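Long-range contact in putative secreted endoglycosylceramidase (Rhodococcus hoagii, PDB 6JYZ), which probably hydrolyses the O-glycosidic bond of galactosylceramides, as an endogalactosylceramidase of glycoside hydrolase family 5: residues 434-442 / 454-462. Residues are numbered along the deposited sequence; the frame is centred on the assembly and turned at random.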
loop_
_atom_site.group_PDB
_atom_site.type_symbol
_atom_site.label_atom_id
_atom_site.label_comp_id
_atom_site.label_asym_id
_atom_site.label_seq_id
_atom_site.Cartn_x
_atom_site.Cartn_y
_atom_site.Cartn_z
ATOM N N ALA A 434 11.498 -18.230 6.261
ATOM C CA ALA A 434 12.242 -16.979 6.312
ATOM C C ALA A 434 12.966 -16.722 5.008
ATOM O O ALA A 434 13.317 -17.684 4.264
ATOM C CB ALA A 434 13.156 -16.925 7.499
ATOM N N TRP A 435 13.265 -15.456 4.729
ATOM C CA TRP A 435 14.022 -15.010 3.565
ATOM C C TRP A 435 15.379 -14.466 3.976
ATOM O O TRP A 435 15.490 -13.743 4.960
ATOM C CB TRP A 435 13.220 -13.842 2.929
ATOM C CG TRP A 435 14.010 -12.984 1.995
ATOM C CD1 TRP A 435 14.527 -11.732 2.242
ATOM C CD2 TRP A 435 14.471 -13.284 0.643
ATOM N NE1 TRP A 435 15.235 -11.239 1.173
ATOM C CE2 TRP A 435 15.232 -12.191 0.182
ATOM C CE3 TRP A 435 14.231 -14.383 -0.213
ATOM C CZ2 TRP A 435 15.724 -12.153 -1.138
ATOM C CZ3 TRP A 435 14.734 -14.322 -1.517
ATOM C CH2 TRP A 435 15.466 -13.220 -1.958
ATOM N N TYR A 436 16.382 -14.739 3.121
ATOM C CA TYR A 436 17.699 -14.137 3.260
ATOM C C TYR A 436 18.180 -13.702 1.882
ATOM O O TYR A 436 18.120 -14.520 0.959
ATOM C CB TYR A 436 18.748 -15.122 3.837
ATOM C CG TYR A 436 18.397 -15.626 5.207
ATOM C CD1 TYR A 436 17.520 -16.687 5.373
ATOM C CD2 TYR A 436 18.892 -14.973 6.308
ATOM C CE1 TYR A 436 17.070 -17.059 6.618
ATOM C CE2 TYR A 436 18.478 -15.364 7.586
ATOM C CZ TYR A 436 17.570 -16.387 7.726
ATOM O OH TYR A 436 17.099 -16.734 8.966
ATOM N N PRO A 437 18.658 -12.478 1.668
ATOM C CA PRO A 437 19.105 -12.058 0.337
ATOM C C PRO A 437 20.535 -12.503 0.059
ATOM O O PRO A 437 21.336 -12.673 0.986
ATOM C CB PRO A 437 19.094 -10.504 0.439
ATOM C CG PRO A 437 19.391 -10.234 1.921
ATOM C CD PRO A 437 18.695 -11.382 2.649
ATOM N N GLY A 438 20.829 -12.540 -1.234
ATOM C CA GLY A 438 22.222 -12.572 -1.694
ATOM C C GLY A 438 22.660 -13.965 -2.089
ATOM O O GLY A 438 22.090 -14.992 -1.721
ATOM N N ALA A 439 23.766 -13.953 -2.861
ATOM C CA ALA A 439 24.270 -15.208 -3.388
ATOM C C ALA A 439 24.982 -16.051 -2.331
ATOM O O ALA A 439 24.890 -17.272 -2.428
ATOM C CB ALA A 439 25.201 -14.896 -4.555
ATOM N N GLU A 440 25.602 -15.440 -1.308
ATOM C CA GLU A 440 26.356 -16.180 -0.301
ATOM C C GLU A 440 25.368 -16.896 0.615
ATOM O O GLU A 440 24.364 -16.306 1.031
ATOM C CB GLU A 440 27.135 -15.174 0.553
ATOM C CG GLU A 440 27.759 -14.037 -0.264
ATOM C CD GLU A 440 26.888 -12.895 -0.831
ATOM O OE1 GLU A 440 25.799 -12.556 -0.248
ATOM O OE2 GLU A 440 27.309 -12.307 -1.868
ATOM N N ARG A 441 25.673 -18.138 1.007
ATOM C CA ARG A 441 24.813 -18.901 1.887
ATOM C C ARG A 441 24.726 -18.237 3.252
ATOM O O ARG A 441 25.712 -17.929 3.935
ATOM C CB ARG A 441 25.382 -20.311 2.123
ATOM C CG ARG A 441 24.391 -21.304 2.694
ATOM C CD ARG A 441 24.914 -22.751 2.606
ATOM N NE ARG A 441 24.205 -23.604 3.565
ATOM C CZ ARG A 441 24.349 -23.541 4.901
ATOM N NH1 ARG A 441 25.171 -22.647 5.468
ATOM N NH2 ARG A 441 23.632 -24.361 5.655
ATOM N N PRO A 442 23.486 -18.088 3.787
ATOM C CA PRO A 442 23.308 -17.581 5.128
ATOM C C PRO A 442 24.044 -18.540 6.063
ATOM O O PRO A 442 24.008 -19.771 5.891
ATOM C CB PRO A 442 21.776 -17.687 5.366
ATOM C CG PRO A 442 21.222 -17.700 4.012
ATOM C CD PRO A 442 22.208 -18.450 3.132
ATOM N N LEU A 454 17.735 -24.895 3.836
ATOM C CA LEU A 454 18.023 -23.628 3.199
ATOM C C LEU A 454 18.079 -23.912 1.715
ATOM O O LEU A 454 18.903 -24.738 1.292
ATOM C CB LEU A 454 19.379 -23.158 3.713
ATOM C CG LEU A 454 19.448 -22.076 4.781
ATOM C CD1 LEU A 454 20.904 -21.719 5.108
ATOM C CD2 LEU A 454 18.712 -20.787 4.372
ATOM N N THR A 455 17.228 -23.303 0.920
ATOM C CA THR A 455 17.056 -23.530 -0.494
ATOM C C THR A 455 17.489 -22.260 -1.221
ATOM O O THR A 455 16.939 -21.162 -0.991
ATOM C CB THR A 455 15.578 -23.854 -0.790
ATOM O OG1 THR A 455 15.350 -25.072 -0.060
ATOM C CG2 THR A 455 15.307 -24.047 -2.279
ATOM N N ARG A 456 18.428 -22.361 -2.171
ATOM C CA ARG A 456 18.722 -21.240 -3.014
ATOM C C ARG A 456 17.507 -20.988 -3.855
ATOM O O ARG A 456 16.889 -21.916 -4.419
ATOM C CB ARG A 456 19.993 -21.388 -3.932
ATOM C CG ARG A 456 20.377 -20.135 -4.710
ATOM C CD ARG A 456 21.484 -20.257 -5.789
ATOM N NE ARG A 456 22.739 -20.696 -5.195
ATOM C CZ ARG A 456 23.667 -19.858 -4.711
ATOM N NH1 ARG A 456 23.453 -18.548 -4.672
ATOM N NH2 ARG A 456 24.835 -20.310 -4.268
ATOM N N VAL A 457 17.170 -19.731 -3.884
ATOM C CA VAL A 457 16.081 -19.342 -4.722
ATOM C C VAL A 457 16.627 -18.190 -5.511
ATOM O O VAL A 457 17.734 -17.570 -5.315
ATOM C CB VAL A 457 14.736 -19.034 -3.963
ATOM C CG1 VAL A 457 14.393 -20.190 -3.016
ATOM C CG2 VAL A 457 15.036 -17.696 -3.135
ATOM N N ASP A 458 15.831 -17.752 -6.452
ATOM C CA ASP A 458 16.328 -16.620 -7.170
ATOM C C ASP A 458 16.536 -15.330 -6.314
ATOM O O ASP A 458 15.624 -14.874 -5.613
ATOM C CB ASP A 458 15.311 -16.385 -8.297
ATOM C CG ASP A 458 15.906 -15.484 -9.347
ATOM O OD1 ASP A 458 17.057 -15.746 -9.787
ATOM O OD2 ASP A 458 15.119 -14.660 -9.864
ATOM N N GLY A 459 17.694 -14.677 -6.279
ATOM C CA GLY A 459 18.063 -13.509 -5.504
ATOM C C GLY A 459 18.437 -13.761 -3.996
ATOM O O GLY A 459 18.788 -12.832 -3.298
ATOM N N GLY A 460 18.345 -14.977 -3.555
ATOM C CA GLY A 460 18.604 -15.217 -2.144
ATOM C C GLY A 460 18.336 -16.642 -1.810
ATOM O O GLY A 460 18.628 -17.551 -2.588
ATOM N N TRP A 461 17.763 -16.834 -0.613
ATOM C CA TRP A 461 17.601 -18.103 0.024
ATOM C C TRP A 461 16.304 -18.125 0.795
ATOM O O TRP A 461 15.925 -17.111 1.398
ATOM C CB TRP A 461 18.720 -18.394 1.021
ATOM C CG TRP A 461 20.061 -18.349 0.376
ATOM C CD1 TRP A 461 20.789 -17.247 0.044
ATOM C CD2 TRP A 461 20.806 -19.512 -0.005
ATOM N NE1 TRP A 461 21.940 -17.651 -0.584
ATOM C CE2 TRP A 461 22.005 -19.010 -0.567
ATOM C CE3 TRP A 461 20.603 -20.892 0.103
ATOM C CZ2 TRP A 461 22.971 -19.879 -1.094
ATOM C CZ3 TRP A 461 21.583 -21.755 -0.360
ATOM C CH2 TRP A 461 22.746 -21.231 -0.939
ATOM N N ARG A 462 15.635 -19.273 0.795
ATOM C CA ARG A 462 14.463 -19.489 1.652
ATOM C C ARG A 462 14.802 -20.523 2.676
ATOM O O ARG A 462 15.353 -21.617 2.346
ATOM C CB ARG A 462 13.273 -19.925 0.810
ATOM C CG ARG A 462 12.690 -18.775 0.007
ATOM C CD ARG A 462 11.820 -17.839 0.922
ATOM N NE ARG A 462 10.667 -18.551 1.448
ATOM C CZ ARG A 462 9.518 -18.691 0.843
ATOM N NH1 ARG A 462 9.371 -18.156 -0.346
ATOM N NH2 ARG A 462 8.573 -19.383 1.460
HETATM O O HOH W 1 21.000 -16.743 -4.072
#
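Pro442 lies over one face of the Trp461 indole: its CD is 3.5 Å from the centroid of the five-membered ring and 8° off the ring normal, a CH-pi contact. On the same face, Arg441 CG lies 4.2 Å from the six-membered ring centroid. With CG anti to the carbonyl carbon (chi1 -58°), the indole is carried along the loop 438-442. Arg456 packs against the opposite face with its CA, while its guanidinium brings one face over Trp461 CZ2. Leu454 extends the apolar patch, its CD2 4.0 Å from Pro442 CG. Replacing Trp461 with an alanine would remove the face that Pro442 CD and Arg441 CG share, and would probably leave the loop less firmly held and Gly438 O without its weak bond from NE1. On the other side of the sheet, Trp435 CZ3 meets Val457 CG2 at 3.8 Å.

The frame is a beta hairpin, strands 452-457 and 460-467 joined by a type II turn from Val457 to Gly460, with strand 431-437 antiparallel to the second strand in the beta domain after the family 5 catalytic barrel. Tyr436 N to Trp461 O, 3.0 Å, and Trp461 N to Tyr436 O, 2.8 Å, make these a hydrogen-bonded pair; a CB on Gly460 would clash with Tyr436 O and Trp435 CH2.

Past the strand end, Gly438 N donates to Gly459 O at 2.9 Å, nearly straight at 171°. At the solvent-exposed end, Arg456 NH1 donates to a lone pair of Ala439 O (3.0 Å), and a water donates to both Gly438 O and Gly460 O.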